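Chorismate mutase protein (Bartonella henselae, PDB 3RMI) probably catalyses the Claisen rearrangement of chorismate to prephenate, as an all-helical AroQ-type chorismate mutase, and binds D-malate in this crystal. Local coordinates at residues Q40-G43 with R44-R48; I88-V91 with V92-E96. All blocks are in the same frame, centred on the assembly; numbering follows the deposited sequence.

How the contacts relate
Contact 1 (40-48) lies near the end of helix 4-48 and contact 2 (88-96) in the middle of helix 77-106; their centres are about 11 Å apart, and the two helices pack directly at this level. Gln40 NE2 lies 2.9 Å from Gln94 OE1, probably a hydrogen bond, while Gly43 CA comes within 3.4 Å of CD2 of the His95 ring. Both contacts reach the same D-malate: Lys46 of contact 1 binds it, and Val91, His95 and Ile88 of contact 2 line it. Arg35, Arg58 and Gln62 of the same chain and Arg18 of the second subunit also hydrogen-bond it, in a cationic pocket consistent with the active site of this family.

Contact 1. Residues Q40-G43 with R44-R48; sequences QAIG and RLKAR. With MLT (D-malate), chain D.
Gln40 O accepts the backbone N-H of Arg44 at 3.1 Å. The same carbonyl oxygen lies over one face of the Arg44 guanidinium, offset toward its rim, but NH1 is poorly angled for a bond. Farther out, Gln40 NE2 is hydrogen-bonded to Gln94 on helix 77-106. Ala41 takes the N-H of Leu45 and sets its CA beneath the same guanidinium face, 3.5 Å from Arg44 NH2. A bend at chi3 (-70°) folds the arginine back along the helix, laying the flat group over the preceding turn. Ile42 O receives the N-H of Lys46 at 2.8 Å in a nearly straight bond (168°), the donor lying close to the C=O direction. The Ile42 side chain runs beside that of Lys46 in the same direction, CG2 meeting CE at 3.5 Å. Chi1 of -67° puts CG1 beside the backbone N and CG2 anti to it, so CG2 lies against the lysine while CD1 packs on C2 of D-malate at 3.7 Å. The extended lysine chain ends in NZ, which donates to malate O1 at 3.0 Å and also to Pro52 O, so NZ is held between ligand and backbone. Gly43 closes the series with a bond from Ala47 N, and Ala47 CB sits against the glycine oxygen. Around this end of helix 4-48, Ile42 and Lys46 pack on His95 of helix 77-106, Arg44 and Ala47 on Ile98, and Ala41 and Ile42 on Leu17 and Ile21 of the second subunit.

Contact 2. Residues I88-V91 with V92-E96; sequences IKEV and VHQHE. With MLT (D-malate), chain D; EDO (1,2-ethanediol), chain B.
Val91 CG1 sits over one face of the His95 imidazole, one helical turn further on, in a CH-pi contact with CG1 3.8 Å from the ring centroid and 22° off the normal. The two side chains run alongside each other. Chi1 of His95 (-77°) sets CG beside its own backbone N and anti to the carbonyl carbon, which brings the ring back over the preceding turn, where Val91 O also lies over a face. NE2 is hydrogen-bonded to Thr39 O on helix 4-48, and this bond would restrain the rotation of the ring. D-malate lies against the pair: its O2 is 3.3 Å from His95 CE1 and 3.5 Å from Val91 CG1, and its O1 lies in the ring plane at the edge. In this AroQ-type helical dimer, Val91, Ile88 and the His95 ring line one side of the ligand, while Lys46, Gln62 and arginines of both subunits hydrogen-bond it. Ile88 CG1 is 3.7 Å from malate O4; its CG2 packs against Val92 CG2 at 4.0 Å, and it also touches Glu59 and Gln62 of helix 56-72. Away from the ligand, the Glu90 carboxylate lies beside the His93 ring, OE2 near the ring plane at its edge, 4.1 Å from ND1. Gln94 crosses Glu90 at a slant, OE2 3.9 Å from NE2, their planes nearly perpendicular (86°); Gln94 OE1 accepts a hydrogen bond from Gln40, and 1,2-ethanediol lies doubtfully close to NE2. Glu90 also packs on Phe36 of helix 4-48 and on Phe79 of the second subunit.

Contact 1. Residues Q40-G43 with R44-R48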
loop_
_atom_site.group_PDB
_atom_site.type_symbol
_atom_site.label_atom_id
_atom_site.label_comp_id
_atom_site.label_asym_id
_atom_site.label_seq_id
_atom_site.Cartn_x
_atom_site.Cartn_y
_atom_site.Cartn_z
ATOM N N GLN A 40 0.662 -9.413 13.006
ATOM C CA GLN A 40 -0.215 -9.772 14.124
ATOM C C GLN A 40 0.415 -10.865 14.962
ATOM O O GLN A 40 0.206 -10.910 16.178
ATOM C CB GLN A 40 -1.621 -10.197 13.634
ATOM C CG GLN A 40 -2.518 -8.978 13.285
ATOM C CD GLN A 40 -3.742 -9.289 12.353
ATOM O OE1 GLN A 40 -4.197 -10.439 12.237
ATOM N NE2 GLN A 40 -4.271 -8.248 11.712
ATOM N N ALA A 41 1.179 -11.750 14.321
ATOM C CA ALA A 41 1.941 -12.736 15.057
ATOM C C ALA A 41 3.046 -12.015 15.859
ATOM O O ALA A 41 3.292 -12.358 17.007
ATOM C CB ALA A 41 2.500 -13.819 14.134
ATOM N N ILE A 42 3.637 -10.962 15.304
ATOM C CA ILE A 42 4.585 -10.130 16.063
ATOM C C ILE A 42 3.876 -9.437 17.215
ATOM O O ILE A 42 4.408 -9.388 18.312
ATOM C CB ILE A 42 5.330 -9.080 15.176
ATOM C CG1 ILE A 42 6.262 -9.800 14.190
ATOM C CG2 ILE A 42 6.144 -8.070 16.056
ATOM C CD1 ILE A 42 6.941 -8.870 13.161
ATOM N N GLY A 43 2.671 -8.915 16.987
ATOM C CA GLY A 43 1.923 -8.237 18.069
ATOM C C GLY A 43 1.666 -9.120 19.294
ATOM O O GLY A 43 1.788 -8.663 20.454
ATOM N N ARG A 44 1.328 -10.382 19.050
ATOM C CA ARG A 44 1.027 -11.334 20.130
ATOM C C ARG A 44 2.311 -11.650 20.934
ATOM O O ARG A 44 2.319 -11.664 22.170
ATOM C CB ARG A 44 0.391 -12.626 19.565
ATOM C CG ARG A 44 -1.036 -12.418 18.971
ATOM C CD ARG A 44 -1.783 -13.739 18.713
ATOM N NE ARG A 44 -1.165 -14.451 17.590
ATOM C CZ ARG A 44 -1.423 -14.224 16.288
ATOM N NH1 ARG A 44 -2.303 -13.293 15.905
ATOM N NH2 ARG A 44 -0.784 -14.931 15.355
ATOM N N LEU A 45 3.382 -11.877 20.194
ATOM C CA LEU A 45 4.687 -12.115 20.757
ATOM C C LEU A 45 5.125 -10.898 21.598
ATOM O O LEU A 45 5.508 -11.027 22.770
ATOM C CB LEU A 45 5.649 -12.398 19.604
ATOM C CG LEU A 45 6.571 -13.613 19.691
ATOM C CD1 LEU A 45 5.834 -14.942 20.090
ATOM C CD2 LEU A 45 7.301 -13.749 18.374
ATOM N N LYS A 46 5.020 -9.702 21.025
ATOM C CA LYS A 46 5.414 -8.500 21.770
ATOM C C LYS A 46 4.576 -8.380 23.030
ATOM O O LYS A 46 5.112 -8.096 24.083
ATOM C CB LYS A 46 5.271 -7.223 20.934
ATOM C CG LYS A 46 6.316 -7.053 19.798
ATOM C CD LYS A 46 6.138 -5.694 19.138
ATOM C CE LYS A 46 7.197 -5.401 18.119
ATOM N NZ LYS A 46 7.162 -3.940 17.734
ATOM N N ALA A 47 3.268 -8.600 22.938
ATOM C CA ALA A 47 2.398 -8.474 24.107
ATOM C C ALA A 47 2.687 -9.513 25.208
ATOM O O ALA A 47 2.661 -9.175 26.415
ATOM C CB ALA A 47 0.929 -8.517 23.702
ATOM N N ARG A 48 2.964 -10.760 24.822
ATOM C CA ARG A 48 3.216 -11.793 25.827
ATOM C C ARG A 48 4.499 -11.432 26.616
ATOM O O ARG A 48 4.545 -11.570 27.841
ATOM C CB ARG A 48 3.254 -13.218 25.221
HETATM C C1 MLT D . 7.008 -4.536 13.706
HETATM O O1 MLT D . 7.507 -4.662 14.866
HETATM O O2 MLT D . 6.090 -3.729 13.651
HETATM C C2 MLT D . 7.453 -5.316 12.489
HETATM O O3 MLT D . 8.793 -5.583 12.765
HETATM C C3 MLT D . 7.460 -4.772 11.058
HETATM C C4 MLT D . 6.632 -3.521 10.702
HETATM O O4 MLT D . 6.804 -2.398 11.307
HETATM O O5 MLT D . 5.803 -3.554 9.749
#

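Contact 2. Residues I88-V91 with V92-E96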
loop_
_atom_site.group_PDB
_atom_site.type_symbol
_atom_site.label_atom_id
_atom_site.label_comp_id
_atom_site.label_asym_id
_atom_site.label_seq_id
_atom_site.Cartn_x
_atom_site.Cartn_y
_atom_site.Cartn_z
ATOM N N ILE A 88 2.911 1.164 8.779
ATOM C CA ILE A 88 3.433 0.973 10.139
ATOM C C ILE A 88 2.515 1.584 11.174
ATOM O O ILE A 88 2.403 1.079 12.283
ATOM C CB ILE A 88 4.801 1.591 10.290
ATOM C CG1 ILE A 88 5.847 0.750 9.565
ATOM C CG2 ILE A 88 5.161 1.793 11.791
ATOM C CD1 ILE A 88 7.261 1.448 9.577
ATOM N N LYS A 89 1.858 2.679 10.821
ATOM C CA LYS A 89 0.898 3.331 11.737
ATOM C C LYS A 89 -0.274 2.377 12.062
ATOM O O LYS A 89 -0.748 2.305 13.205
ATOM C CB LYS A 89 0.378 4.620 11.082
ATOM C CG LYS A 89 -0.280 5.636 11.993
ATOM C CD LYS A 89 -0.981 6.735 11.170
ATOM C CE LYS A 89 -1.826 7.654 12.050
ATOM N NZ LYS A 89 -2.832 8.388 11.208
ATOM N N GLU A 90 -0.729 1.624 11.067
ATOM C CA GLU A 90 -1.773 0.661 11.315
ATOM C C GLU A 90 -1.228 -0.448 12.191
ATOM O O GLU A 90 -1.885 -0.902 13.116
ATOM C CB GLU A 90 -2.271 0.084 10.006
ATOM C CG GLU A 90 -3.409 -0.897 10.173
ATOM C CD GLU A 90 -4.651 -0.272 10.793
ATOM O OE1 GLU A 90 -4.771 0.979 10.786
ATOM O OE2 GLU A 90 -5.516 -1.035 11.265
ATOM N N VAL A 91 -0.015 -0.889 11.887
ATOM C CA VAL A 91 0.611 -1.987 12.631
ATOM C C VAL A 91 0.781 -1.627 14.103
ATOM O O VAL A 91 0.497 -2.436 14.982
ATOM C CB VAL A 91 1.967 -2.384 12.024
ATOM C CG1 VAL A 91 2.715 -3.340 12.954
ATOM C CG2 VAL A 91 1.757 -3.037 10.643
ATOM N N VAL A 92 1.208 -0.401 14.364
ATOM C CA VAL A 92 1.454 0.052 15.720
ATOM C C VAL A 92 0.127 0.101 16.477
ATOM O O VAL A 92 0.040 -0.350 17.631
ATOM C CB VAL A 92 2.197 1.420 15.718
ATOM C CG1 VAL A 92 1.999 2.132 17.012
ATOM C CG2 VAL A 92 3.691 1.218 15.413
ATOM N N HIS A 93 -0.917 0.616 15.820
ATOM C CA HIS A 93 -2.267 0.517 16.358
ATOM C C HIS A 93 -2.626 -0.932 16.692
ATOM O O HIS A 93 -3.134 -1.218 17.779
ATOM C CB HIS A 93 -3.319 1.082 15.380
ATOM C CG HIS A 93 -4.740 0.940 15.868
ATOM N ND1 HIS A 93 -5.695 0.205 15.196
ATOM C CD2 HIS A 93 -5.352 1.415 16.983
ATOM C CE1 HIS A 93 -6.835 0.244 15.865
ATOM N NE2 HIS A 93 -6.653 0.972 16.952
ATOM N N GLN A 94 -2.379 -1.852 15.763
ATOM C CA GLN A 94 -2.778 -3.232 15.991
ATOM C C GLN A 94 -2.009 -3.865 17.139
ATOM O O GLN A 94 -2.560 -4.679 17.885
ATOM C CB GLN A 94 -2.611 -4.065 14.740
ATOM C CG GLN A 94 -3.826 -4.024 13.841
ATOM C CD GLN A 94 -3.729 -5.013 12.677
ATOM O OE1 GLN A 94 -2.890 -5.931 12.681
ATOM N NE2 GLN A 94 -4.580 -4.821 11.675
ATOM N N HIS A 95 -0.740 -3.496 17.272
ATOM C CA HIS A 95 0.076 -3.983 18.370
ATOM C C HIS A 95 -0.469 -3.516 19.704
ATOM O O HIS A 95 -0.508 -4.279 20.662
ATOM C CB HIS A 95 1.526 -3.516 18.206
ATOM C CG HIS A 95 2.295 -4.283 17.176
ATOM N ND1 HIS A 95 3.618 -4.027 16.897
ATOM C CD2 HIS A 95 1.940 -5.320 16.385
ATOM C CE1 HIS A 95 4.041 -4.864 15.969
ATOM N NE2 HIS A 95 3.042 -5.664 15.643
ATOM N N GLU A 96 -0.885 -2.261 19.761
ATOM C CA GLU A 96 -1.486 -1.712 20.971
ATOM C C GLU A 96 -2.826 -2.381 21.294
ATOM O O GLU A 96 -3.111 -2.646 22.470
ATOM C CB GLU A 96 -1.646 -0.188 20.853
ATOM C CG GLU A 96 -0.293 0.563 20.829
ATOM C CD GLU A 96 -0.390 2.057 20.473
ATOM O OE1 GLU A 96 -1.429 2.516 19.914
ATOM O OE2 GLU A 96 0.610 2.768 20.751
HETATM C C1 MLT D . 7.008 -4.536 13.706
HETATM O O1 MLT D . 7.507 -4.662 14.866
HETATM O O2 MLT D . 6.090 -3.729 13.651
HETATM C C2 MLT D . 7.453 -5.316 12.489
HETATM O O3 MLT D . 8.793 -5.583 12.765
HETATM C C3 MLT D . 7.460 -4.772 11.058
HETATM C C4 MLT D . 6.632 -3.521 10.702
HETATM O O4 MLT D . 6.804 -2.398 11.307
HETATM O O5 MLT D . 5.803 -3.554 9.749
HETATM C C1 EDO B . -6.453 -7.063 8.552
HETATM O O1 EDO B . -7.795 -7.155 8.058
HETATM C C2 EDO B . -5.918 -5.679 8.210
HETATM O O2 EDO B . -5.572 -5.002 9.419
#